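Local coordinates for protein dnab-like replicative helicase (Bacillus phage SPP1, PDB 3BH0) that is the ATPase domain of a DnaB-family replicative helicase, which probably hydrolyses ATP to drive 5'-3' unwinding of DNA during phage replication, at residues Ser275-Glu280 and Phe298-Gly303. Residues are numbered along the deposited sequence; the frame is centred on the assembly and turned at random.
Sequences SKNIVE and FIKEYG
Asn277 meets both Phe298 and Lys300 where the antiparallel hairpin of strands 278-286 and 292-299 reaches its open end. A type II beta turn from Ser275 to Ile278, closed by Ile278 N to Ser275 O, leads into the first strand and places Asn277 at its third position with positive phi. The carbonyl of Asn277 accepts the one hydrogen bond between the segments, from Phe298 N to Asn277 O at 2.9 Å and almost straight (176° at the hydrogen), with the donor tilted 27° from the carbonyl plane. Beyond the backbone, the Asn277 amide crosses the end of Lys300 at about a right angle. The lysine chain runs extended through CE, and the turn at chi4 (65°) swings NZ to 3.0 Å from Asn277 ND2. Both are donors as modelled, so this approach is no hydrogen bond; ND2 has its partner elsewhere. Asp267, which accepts from Asn277 N, also lies at long range from Lys300 NZ and probably offsets part of its charge. Farther along, Val279 directs CG2 at Phe298, 3.6 Å from its CB and obliquely beside the ring. With CG anti to the backbone N, the far end of the phenylalanine ring leads away from 275-280, and Lys300 CA lies over one face near the rim. Val279 and Phe298 both pack on Arg265 of strand 259-265 and on Phe305 of strand 304-307. Polar groups at the turn thus give way to apolar packing within the P-loop NTPase sheet; between these two segments the hold is one backbone bond and a valine-phenylalanine contact, and the ladder continues with Val279 and Leu296.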
ATOM      1  N   SER A 275      -5.534  14.948 -18.917  1.00 57.13           N
ATOM      2  CA  SER A 275      -5.464  13.650 -18.240  1.00 56.13           C
ATOM      3  C   SER A 275      -6.555  13.509 -17.182  1.00 54.96           C
ATOM      4  O   SER A 275      -6.309  12.933 -16.117  1.00 55.15           O
ATOM      5  CB  SER A 275      -4.080  13.458 -17.594  1.00 56.38           C
ATOM      6  OG  SER A 275      -3.025  13.724 -18.517  1.00 57.24           O
ATOM      7  N   LYS A 276      -7.750  14.019 -17.484  1.00 53.32           N
ATOM      8  CA  LYS A 276      -8.873  14.049 -16.531  1.00 52.02           C
ATOM      9  C   LYS A 276      -9.192  12.705 -15.883  1.00 50.47           C
ATOM     10  O   LYS A 276      -9.449  11.723 -16.567  1.00 50.07           O
ATOM     11  CB  LYS A 276     -10.145  14.595 -17.192  1.00 52.39           C
ATOM     12  CG  LYS A 276     -11.263  14.914 -16.178  1.00 53.07           C
ATOM     13  CD  LYS A 276     -12.653  15.027 -16.816  1.00 53.09           C
ATOM     14  CE  LYS A 276     -13.659  15.656 -15.827  1.00 54.73           C
ATOM     15  NZ  LYS A 276     -15.020  15.829 -16.435  1.00 55.84           N
ATOM     16  N   ASN A 277      -9.187  12.685 -14.553  1.00 49.13           N
ATOM     17  CA  ASN A 277      -9.489  11.489 -13.771  1.00 47.53           C
ATOM     18  C   ASN A 277      -8.432  10.385 -13.911  1.00 46.33           C
ATOM     19  O   ASN A 277      -8.727   9.201 -13.756  1.00 46.02           O
ATOM     20  CB  ASN A 277     -10.892  10.967 -14.107  1.00 47.98           C
ATOM     21  CG  ASN A 277     -12.002  11.919 -13.670  1.00 48.23           C
ATOM     22  OD1 ASN A 277     -13.138  11.807 -14.127  1.00 48.90           O
ATOM     23  ND2 ASN A 277     -11.686  12.842 -12.776  1.00 48.55           N
ATOM     24  N   ILE A 278      -7.194  10.785 -14.200  1.00 45.14           N
ATOM     25  CA  ILE A 278      -6.067   9.848 -14.255  1.00 43.83           C
ATOM     26  C   ILE A 278      -5.156  10.026 -13.030  1.00 42.83           C
ATOM     27  O   ILE A 278      -4.720  11.129 -12.718  1.00 42.59           O
ATOM     28  CB  ILE A 278      -5.239   9.991 -15.563  1.00 43.83           C
ATOM     29  CG1 ILE A 278      -6.073   9.614 -16.806  1.00 43.83           C
ATOM     30  CG2 ILE A 278      -3.948   9.183 -15.481  1.00 43.70           C
ATOM     31  CD1 ILE A 278      -6.361   8.119 -16.977  1.00 43.16           C
ATOM     32  N   VAL A 279      -4.914   8.923 -12.331  1.00 41.49           N
ATOM     33  CA  VAL A 279      -3.892   8.870 -11.320  1.00 40.19           C
ATOM     34  C   VAL A 279      -2.735   8.094 -11.920  1.00 39.72           C
ATOM     35  O   VAL A 279      -2.892   6.931 -12.300  1.00 39.38           O
ATOM     36  CB  VAL A 279      -4.392   8.182 -10.030  1.00 39.84           C
ATOM     37  CG1 VAL A 279      -3.222   7.835  -9.101  1.00 39.00           C
ATOM     38  CG2 VAL A 279      -5.366   9.088  -9.305  1.00 40.37           C
ATOM     39  N   GLU A 280      -1.575   8.729 -12.008  1.00 38.98           N
ATOM     40  CA  GLU A 280      -0.390   7.991 -12.404  1.00 39.06           C
ATOM     41  C   GLU A 280       0.434   7.486 -11.209  1.00 38.15           C
ATOM     42  O   GLU A 280       0.739   8.227 -10.257  1.00 37.58           O
ATOM     43  CB  GLU A 280       0.447   8.748 -13.436  1.00 39.09           C
ATOM     44  CG  GLU A 280       0.969  10.103 -13.037  1.00 40.32           C
ATOM     45  CD  GLU A 280       1.791  10.753 -14.157  1.00 41.23           C
ATOM     46  OE1 GLU A 280       1.234  11.045 -15.237  1.00 41.62           O
ATOM     47  OE2 GLU A 280       3.010  10.975 -13.957  1.00 45.73           O
ATOM     48  N   PHE A 298      -9.124   6.804 -12.119  1.00 40.10           N
ATOM     49  CA  PHE A 298      -9.523   6.899 -10.738  1.00 40.15           C
ATOM     50  C   PHE A 298     -10.998   7.239 -10.688  1.00 40.60           C
ATOM     51  O   PHE A 298     -11.416   8.260 -11.239  1.00 40.67           O
ATOM     52  CB  PHE A 298      -8.684   7.973 -10.048  1.00 39.65           C
ATOM     53  CG  PHE A 298      -9.103   8.269  -8.644  1.00 39.67           C
ATOM     54  CD1 PHE A 298      -9.285   7.240  -7.717  1.00 38.78           C
ATOM     55  CD2 PHE A 298      -9.274   9.584  -8.225  1.00 40.37           C
ATOM     56  CE1 PHE A 298      -9.648   7.518  -6.405  1.00 39.53           C
ATOM     57  CE2 PHE A 298      -9.636   9.874  -6.904  1.00 40.29           C
ATOM     58  CZ  PHE A 298      -9.822   8.840  -5.995  1.00 39.78           C
ATOM     59  N   ILE A 299     -11.784   6.377 -10.052  1.00 41.36           N
ATOM     60  CA  ILE A 299     -13.209   6.642  -9.872  1.00 42.78           C
ATOM     61  C   ILE A 299     -13.367   7.237  -8.484  1.00 43.67           C
ATOM     62  O   ILE A 299     -13.546   6.520  -7.490  1.00 43.16           O
ATOM     63  CB  ILE A 299     -14.121   5.376 -10.073  1.00 42.89           C
ATOM     64  CG1 ILE A 299     -13.789   4.622 -11.371  1.00 43.09           C
ATOM     65  CG2 ILE A 299     -15.614   5.748  -9.998  1.00 42.80           C
ATOM     66  CD1 ILE A 299     -13.618   5.484 -12.631  1.00 44.44           C
ATOM     67  N   LYS A 300     -13.274   8.565  -8.455  1.00 45.32           N
ATOM     68  CA  LYS A 300     -13.311   9.374  -7.244  1.00 47.34           C
ATOM     69  C   LYS A 300     -14.405   8.931  -6.280  1.00 48.39           C
ATOM     70  O   LYS A 300     -14.118   8.434  -5.185  1.00 48.55           O
ATOM     71  CB  LYS A 300     -13.484  10.853  -7.617  1.00 47.49           C
ATOM     72  CG  LYS A 300     -12.241  11.467  -8.241  1.00 49.06           C
ATOM     73  CD  LYS A 300     -12.523  12.651  -9.190  1.00 51.81           C
ATOM     74  CE  LYS A 300     -11.229  13.462  -9.486  1.00 51.12           C
ATOM     75  NZ  LYS A 300     -10.163  12.719 -10.249  1.00 51.58           N
ATOM     76  N   GLU A 301     -15.651   9.086  -6.719  1.00 49.61           N
ATOM     77  CA  GLU A 301     -16.836   8.813  -5.917  1.00 51.29           C
ATOM     78  C   GLU A 301     -16.823   7.446  -5.209  1.00 51.22           C
ATOM     79  O   GLU A 301     -17.489   7.257  -4.187  1.00 51.74           O
ATOM     80  CB  GLU A 301     -18.088   8.952  -6.800  1.00 51.33           C
ATOM     81  CG  GLU A 301     -18.180   7.884  -7.907  1.00 52.90           C
ATOM     82  CD  GLU A 301     -19.307   8.122  -8.898  1.00 53.16           C
ATOM     83  OE1 GLU A 301     -20.296   8.801  -8.527  1.00 55.94           O
ATOM     84  OE2 GLU A 301     -19.198   7.618 -10.051  1.00 55.42           O
ATOM     85  N   TYR A 302     -16.077   6.488  -5.747  1.00 51.45           N
ATOM     86  CA  TYR A 302     -16.066   5.151  -5.155  1.00 51.81           C
ATOM     87  C   TYR A 302     -14.711   4.753  -4.550  1.00 50.97           C
ATOM     88  O   TYR A 302     -14.592   3.700  -3.925  1.00 50.87           O
ATOM     89  CB  TYR A 302     -16.538   4.099  -6.167  1.00 52.83           C
ATOM     90  CG  TYR A 302     -17.941   4.305  -6.699  1.00 54.42           C
ATOM     91  CD1 TYR A 302     -19.026   4.510  -5.835  1.00 55.90           C
ATOM     92  CD2 TYR A 302     -18.191   4.262  -8.070  1.00 55.67           C
ATOM     93  CE1 TYR A 302     -20.326   4.686  -6.331  1.00 56.46           C
ATOM     94  CE2 TYR A 302     -19.480   4.438  -8.580  1.00 56.64           C
ATOM     95  CZ  TYR A 302     -20.545   4.646  -7.709  1.00 56.53           C
ATOM     96  OH  TYR A 302     -21.818   4.807  -8.234  1.00 56.13           O
ATOM     97  N   GLY A 303     -13.704   5.601  -4.745  1.00 50.12           N
ATOM     98  CA  GLY A 303     -12.346   5.312  -4.303  1.00 49.00           C
ATOM     99  C   GLY A 303     -11.816   4.075  -4.997  1.00 48.36           C
ATOM    100  O   GLY A 303     -11.072   3.284  -4.404  1.00 48.04           O
TER